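Local coordinates for probable outer membrane protein (Pseudomonas aeruginosa, PDB 3DWO) that probably transports long-chain fatty acids or other hydrophobic compounds across the outer membrane, as a beta-barrel channel of the FadL family, at residues 270-281 / 317-326. Residues are numbered along the deposited sequence; the frame is centred on the assembly and turned at random.
Sequences LDLRMGASASAR and LTLKSHGNTI. With C8E ((hydroxyethyloxy)tri(ethyloxy)octane), chain D; C8E ((hydroxyethyloxy)tri(ethyloxy)octane), chain C; SO4 (sulfate ion), chain B.
H322, at the tip of the hairpin 317-326, fits into a notch bounded by R273, A276 and S277. The R273 and H322 side chains cross at about a right angle, guanidinium and ring planes 43° apart, with R273 NH1 3.4 Å from H322 CE1; the CB of A276 lies against the same ring carbon. Next to it, the S321 hydroxyl, swung anti to its own backbone N (chi1 -177°), donates its OG proton to S277 O at 3.0 Å, almost head-on to the carbonyl. Direct backbone pairing is confined to S279 and K320, an antiparallel hydrogen-bonded pair with S279 N to K320 O and K320 N to S279 O both 2.9 Å; waters link R281 to T318. This short match, its strands 275-281 and 317-321 running at 148°, fits a hairpin, closed by a type I' turn from S321 to N324, that leans on a strand of a FadL-type barrel: strand 275-281 is itself paired with strand 226-248. On the apolar side L319 CD1 nestles against A278 CB and S279 O, 3.7 Å from each, and L317 CD2, A280 CB and L319 CB all pack on C16 of a bound detergent. I326 CD1 wedges against D271 O (3.7 Å) and L270 CD1, its CG2 facing L272 and a second detergent. R281 NH1 donates to sulfate O3 at 2.7 Å, in the guanidinium plane.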
loop_
_atom_site.group_PDB
_atom_site.type_symbol
_atom_site.label_atom_id
_atom_site.label_comp_id
_atom_site.label_asym_id
_atom_site.label_seq_id
_atom_site.Cartn_x
_atom_site.Cartn_y
_atom_site.Cartn_z
ATOM N N LEU A 270 1.969 -23.046 21.154
ATOM C CA LEU A 270 1.309 -21.755 21.115
ATOM C C LEU A 270 1.255 -21.141 22.508
ATOM O O LEU A 270 0.838 -21.789 23.472
ATOM C CB LEU A 270 -0.116 -21.895 20.561
ATOM C CG LEU A 270 -1.007 -20.645 20.630
ATOM C CD1 LEU A 270 -0.369 -19.508 19.841
ATOM C CD2 LEU A 270 -2.393 -20.959 20.076
ATOM N N ASP A 271 1.695 -19.893 22.609
ATOM C CA ASP A 271 1.656 -19.177 23.880
ATOM C C ASP A 271 0.808 -17.921 23.711
ATOM O O ASP A 271 1.335 -16.820 23.540
ATOM C CB ASP A 271 3.061 -18.787 24.343
ATOM C CG ASP A 271 3.032 -17.780 25.488
ATOM O OD1 ASP A 271 2.342 -18.040 26.502
ATOM O OD2 ASP A 271 3.696 -16.724 25.370
ATOM N N LEU A 272 -0.508 -18.090 23.759
ATOM C CA LEU A 272 -1.421 -16.970 23.604
ATOM C C LEU A 272 -1.832 -16.383 24.958
ATOM O O LEU A 272 -2.146 -17.114 25.902
ATOM C CB LEU A 272 -2.663 -17.416 22.831
ATOM C CG LEU A 272 -3.685 -16.318 22.527
ATOM C CD1 LEU A 272 -3.074 -15.326 21.535
ATOM C CD2 LEU A 272 -4.955 -16.931 21.958
ATOM N N ARG A 273 -1.837 -15.057 25.041
ATOM C CA ARG A 273 -2.203 -14.363 26.273
ATOM C C ARG A 273 -3.230 -13.281 25.958
ATOM O O ARG A 273 -3.584 -13.080 24.793
ATOM C CB ARG A 273 -0.957 -13.736 26.901
ATOM C CG ARG A 273 0.174 -14.731 27.143
ATOM C CD ARG A 273 1.455 -14.017 27.552
ATOM N NE ARG A 273 2.571 -14.940 27.728
ATOM C CZ ARG A 273 3.815 -14.566 28.025
ATOM N NH1 ARG A 273 4.107 -13.279 28.181
ATOM N NH2 ARG A 273 4.769 -15.479 28.168
ATOM N N MET A 274 -3.709 -12.582 26.982
ATOM C CA MET A 274 -4.691 -11.531 26.754
ATOM C C MET A 274 -4.016 -10.313 26.138
ATOM O O MET A 274 -4.679 -9.436 25.590
ATOM C CB MET A 274 -5.398 -11.147 28.066
ATOM C CG MET A 274 -6.376 -12.203 28.569
ATOM S SD MET A 274 -7.595 -12.701 27.304
ATOM C CE MET A 274 -8.739 -11.322 27.381
ATOM N N GLY A 275 -2.692 -10.283 26.223
ATOM C CA GLY A 275 -1.915 -9.187 25.673
ATOM C C GLY A 275 -0.429 -9.461 25.838
ATOM O O GLY A 275 -0.025 -10.078 26.815
ATOM N N ALA A 276 0.387 -9.015 24.889
ATOM C CA ALA A 276 1.826 -9.234 24.968
ATOM C C ALA A 276 2.525 -8.433 23.882
ATOM O O ALA A 276 1.875 -7.872 23.007
ATOM C CB ALA A 276 2.139 -10.726 24.801
ATOM N N SER A 277 3.850 -8.370 23.943
ATOM C CA SER A 277 4.611 -7.643 22.934
ATOM C C SER A 277 4.525 -8.484 21.658
ATOM O O SER A 277 4.179 -9.665 21.721
ATOM C CB SER A 277 6.064 -7.480 23.386
ATOM O OG SER A 277 6.660 -8.742 23.599
ATOM N N ALA A 278 4.834 -7.894 20.505
ATOM C CA ALA A 278 4.722 -8.633 19.253
ATOM C C ALA A 278 5.536 -8.042 18.113
ATOM O O ALA A 278 5.999 -6.908 18.186
ATOM C CB ALA A 278 3.256 -8.693 18.843
ATOM N N SER A 279 5.687 -8.820 17.049
ATOM C CA SER A 279 6.411 -8.368 15.864
ATOM C C SER A 279 5.810 -9.024 14.623
ATOM O O SER A 279 5.081 -10.011 14.721
ATOM C CB SER A 279 7.899 -8.721 15.961
ATOM O OG SER A 279 8.094 -10.120 15.870
ATOM N N ALA A 280 6.121 -8.465 13.460
ATOM C CA ALA A 280 5.637 -8.986 12.199
ATOM C C ALA A 280 6.445 -8.343 11.082
ATOM O O ALA A 280 6.494 -7.116 10.979
ATOM C CB ALA A 280 4.145 -8.665 12.029
ATOM N N ARG A 281 7.096 -9.162 10.259
ATOM C CA ARG A 281 7.877 -8.633 9.146
ATOM C C ARG A 281 6.923 -8.147 8.067
ATOM O O ARG A 281 5.895 -8.773 7.812
ATOM C CB ARG A 281 8.784 -9.703 8.523
ATOM C CG ARG A 281 9.915 -10.194 9.403
ATOM C CD ARG A 281 11.068 -10.699 8.538
ATOM N NE ARG A 281 11.766 -9.585 7.907
ATOM C CZ ARG A 281 12.770 -8.922 8.471
ATOM N NH1 ARG A 281 13.204 -9.273 9.679
ATOM N NH2 ARG A 281 13.327 -7.894 7.843
ATOM N N LEU A 317 2.183 -13.318 6.265
ATOM C CA LEU A 317 2.105 -12.318 7.321
ATOM C C LEU A 317 2.177 -13.162 8.577
ATOM O O LEU A 317 1.256 -13.924 8.871
ATOM C CB LEU A 317 0.764 -11.573 7.287
ATOM C CG LEU A 317 0.749 -10.045 7.456
ATOM C CD1 LEU A 317 -0.617 -9.625 7.977
ATOM C CD2 LEU A 317 1.833 -9.581 8.406
ATOM N N THR A 318 3.267 -13.041 9.321
ATOM C CA THR A 318 3.401 -13.840 10.515
ATOM C C THR A 318 3.481 -13.031 11.791
ATOM O O THR A 318 4.402 -12.233 11.984
ATOM C CB THR A 318 4.636 -14.737 10.431
ATOM O OG1 THR A 318 4.593 -15.478 9.210
ATOM C CG2 THR A 318 4.665 -15.709 11.601
ATOM N N LEU A 319 2.508 -13.241 12.669
ATOM C CA LEU A 319 2.507 -12.548 13.944
ATOM C C LEU A 319 3.354 -13.380 14.880
ATOM O O LEU A 319 3.146 -14.584 15.010
ATOM C CB LEU A 319 1.096 -12.429 14.516
ATOM C CG LEU A 319 1.088 -11.968 15.979
ATOM C CD1 LEU A 319 1.696 -10.571 16.084
ATOM C CD2 LEU A 319 -0.329 -11.986 16.525
ATOM N N LYS A 320 4.326 -12.739 15.511
ATOM C CA LYS A 320 5.190 -13.421 16.452
ATOM C C LYS A 320 5.123 -12.694 17.783
ATOM O O LYS A 320 4.786 -11.510 17.844
ATOM C CB LYS A 320 6.633 -13.452 15.939
ATOM C CG LYS A 320 6.840 -14.334 14.711
ATOM C CD LYS A 320 8.321 -14.442 14.358
ATOM C CE LYS A 320 8.537 -15.311 13.130
ATOM N NZ LYS A 320 9.974 -15.391 12.733
ATOM N N SER A 321 5.421 -13.421 18.849
ATOM C CA SER A 321 5.424 -12.873 20.193
ATOM C C SER A 321 6.588 -13.546 20.909
ATOM O O SER A 321 6.615 -14.771 21.031
ATOM C CB SER A 321 4.110 -13.197 20.895
ATOM O OG SER A 321 4.063 -12.603 22.178
ATOM N N HIS A 322 7.554 -12.749 21.354
ATOM C CA HIS A 322 8.735 -13.270 22.039
ATOM C C HIS A 322 9.477 -14.254 21.134
ATOM O O HIS A 322 9.916 -15.317 21.579
ATOM C CB HIS A 322 8.332 -13.966 23.343
ATOM C CG HIS A 322 7.587 -13.080 24.289
ATOM N ND1 HIS A 322 6.287 -13.325 24.670
ATOM C CD2 HIS A 322 7.950 -11.930 24.905
ATOM C CE1 HIS A 322 5.878 -12.363 25.480
ATOM N NE2 HIS A 322 6.869 -11.504 25.639
ATOM N N GLY A 323 9.598 -13.890 19.857
ATOM C CA GLY A 323 10.288 -14.734 18.899
ATOM C C GLY A 323 9.510 -15.944 18.407
ATOM O O GLY A 323 9.934 -16.596 17.457
ATOM N N ASN A 324 8.381 -16.250 19.042
ATOM C CA ASN A 324 7.577 -17.402 18.649
ATOM C C ASN A 324 6.342 -17.012 17.858
ATOM O O ASN A 324 5.706 -15.984 18.122
ATOM C CB ASN A 324 7.162 -18.209 19.885
ATOM C CG ASN A 324 8.263 -19.143 20.369
ATOM O OD1 ASN A 324 9.419 -19.037 19.946
ATOM N ND2 ASN A 324 7.911 -20.062 21.260
ATOM N N THR A 325 6.000 -17.851 16.887
ATOM C CA THR A 325 4.840 -17.606 16.038
ATOM C C THR A 325 3.508 -17.788 16.752
ATOM O O THR A 325 3.281 -18.784 17.433
ATOM C CB THR A 325 4.870 -18.529 14.792
ATOM O OG1 THR A 325 5.924 -18.104 13.918
ATOM C CG2 THR A 325 3.539 -18.480 14.035
ATOM N N ILE A 326 2.634 -16.800 16.612
ATOM C CA ILE A 326 1.305 -16.888 17.195
ATOM C C ILE A 326 0.458 -17.480 16.069
ATOM O O ILE A 326 -0.249 -18.469 16.263
ATOM C CB ILE A 326 0.765 -15.505 17.595
ATOM C CG1 ILE A 326 1.546 -14.974 18.802
ATOM C CG2 ILE A 326 -0.712 -15.598 17.925
ATOM C CD1 ILE A 326 1.490 -15.872 20.009
HETATM C C1 C8E D . -4.466 -9.795 0.240
HETATM C C2 C8E D . -4.380 -9.377 1.635
HETATM C C3 C8E D . -3.035 -9.109 2.126
HETATM C C4 C8E D . -3.167 -8.617 3.486
HETATM C C5 C8E D . -1.935 -7.873 3.849
HETATM C C6 C8E D . -2.193 -6.995 4.975
HETATM C C7 C8E D . -0.839 -6.824 5.475
HETATM C C8 C8E D . -0.654 -5.418 5.909
HETATM O O9 C8E D . -0.126 -4.970 7.149
HETATM C C10 C8E D . -0.786 -5.336 8.345
HETATM C C11 C8E D . 0.013 -4.723 9.452
HETATM O O12 C8E D . 0.940 -5.677 9.998
HETATM C C13 C8E D . 0.681 -6.105 11.370
HETATM C C14 C8E D . -0.296 -7.238 11.815
HETATM O O15 C8E D . -0.111 -8.393 12.689
HETATM C C16 C8E D . 0.318 -9.562 11.960
HETATM C C17 C8E D . -0.826 -10.457 11.447
HETATM O O18 C8E D . -2.180 -10.376 11.940
HETATM C C19 C8E D . -2.437 -11.256 13.068
HETATM C C20 C8E D . -3.577 -12.341 13.071
HETATM O O21 C8E D . -4.859 -12.004 13.623
HETATM C C1 C8E C . -4.205 -15.693 16.564
HETATM C C2 C8E C . -4.238 -17.104 16.913
HETATM C C3 C8E C . -5.267 -17.453 17.881
HETATM C C4 C8E C . -5.070 -18.850 18.230
HETATM C C5 C8E C . -6.228 -19.293 19.037
HETATM C C6 C8E C . -6.133 -20.706 19.304
HETATM C C7 C8E C . -7.189 -20.854 20.293
HETATM C C8 C8E C . -7.187 -22.253 20.737
HETATM O O9 C8E C . -8.070 -22.892 21.638
HETATM C C10 C8E C . -8.177 -22.425 22.968
HETATM C C11 C8E C . -9.156 -23.344 23.616
HETATM O O12 C8E C . -10.354 -22.664 24.009
HETATM C C13 C8E C . -11.415 -23.555 24.434
HETATM C C14 C8E C . -12.817 -23.141 24.970
HETATM O O15 C8E C . -13.518 -21.859 25.019
HETATM C C16 C8E C . -13.229 -21.173 26.249
HETATM C C17 C8E C . -14.191 -21.478 27.410
HETATM O O18 C8E C . -13.797 -21.411 28.798
HETATM C C19 C8E C . -13.293 -22.678 29.297
HETATM C C20 C8E C . -12.428 -22.819 30.601
HETATM O O21 C8E C . -11.629 -23.998 30.762
HETATM S S SO4 B . 11.861 -12.599 11.622
HETATM O O1 SO4 B . 12.792 -13.725 11.829
HETATM O O2 SO4 B . 10.960 -12.918 10.498
HETATM O O3 SO4 B . 12.642 -11.388 11.313
HETATM O O4 SO4 B . 11.057 -12.376 12.840
HETATM O O HOH W 1 2.184 -13.880 23.648
HETATM O O HOH W 2 3.248 -18.788 20.619
HETATM O O HOH W 3 7.717 -9.764 20.907
HETATM O O HOH W 4 8.858 -11.265 18.351
HETATM O O HOH W 5 6.963 -11.948 11.369
HETATM O O HOH W 6 5.201 -11.442 8.396
#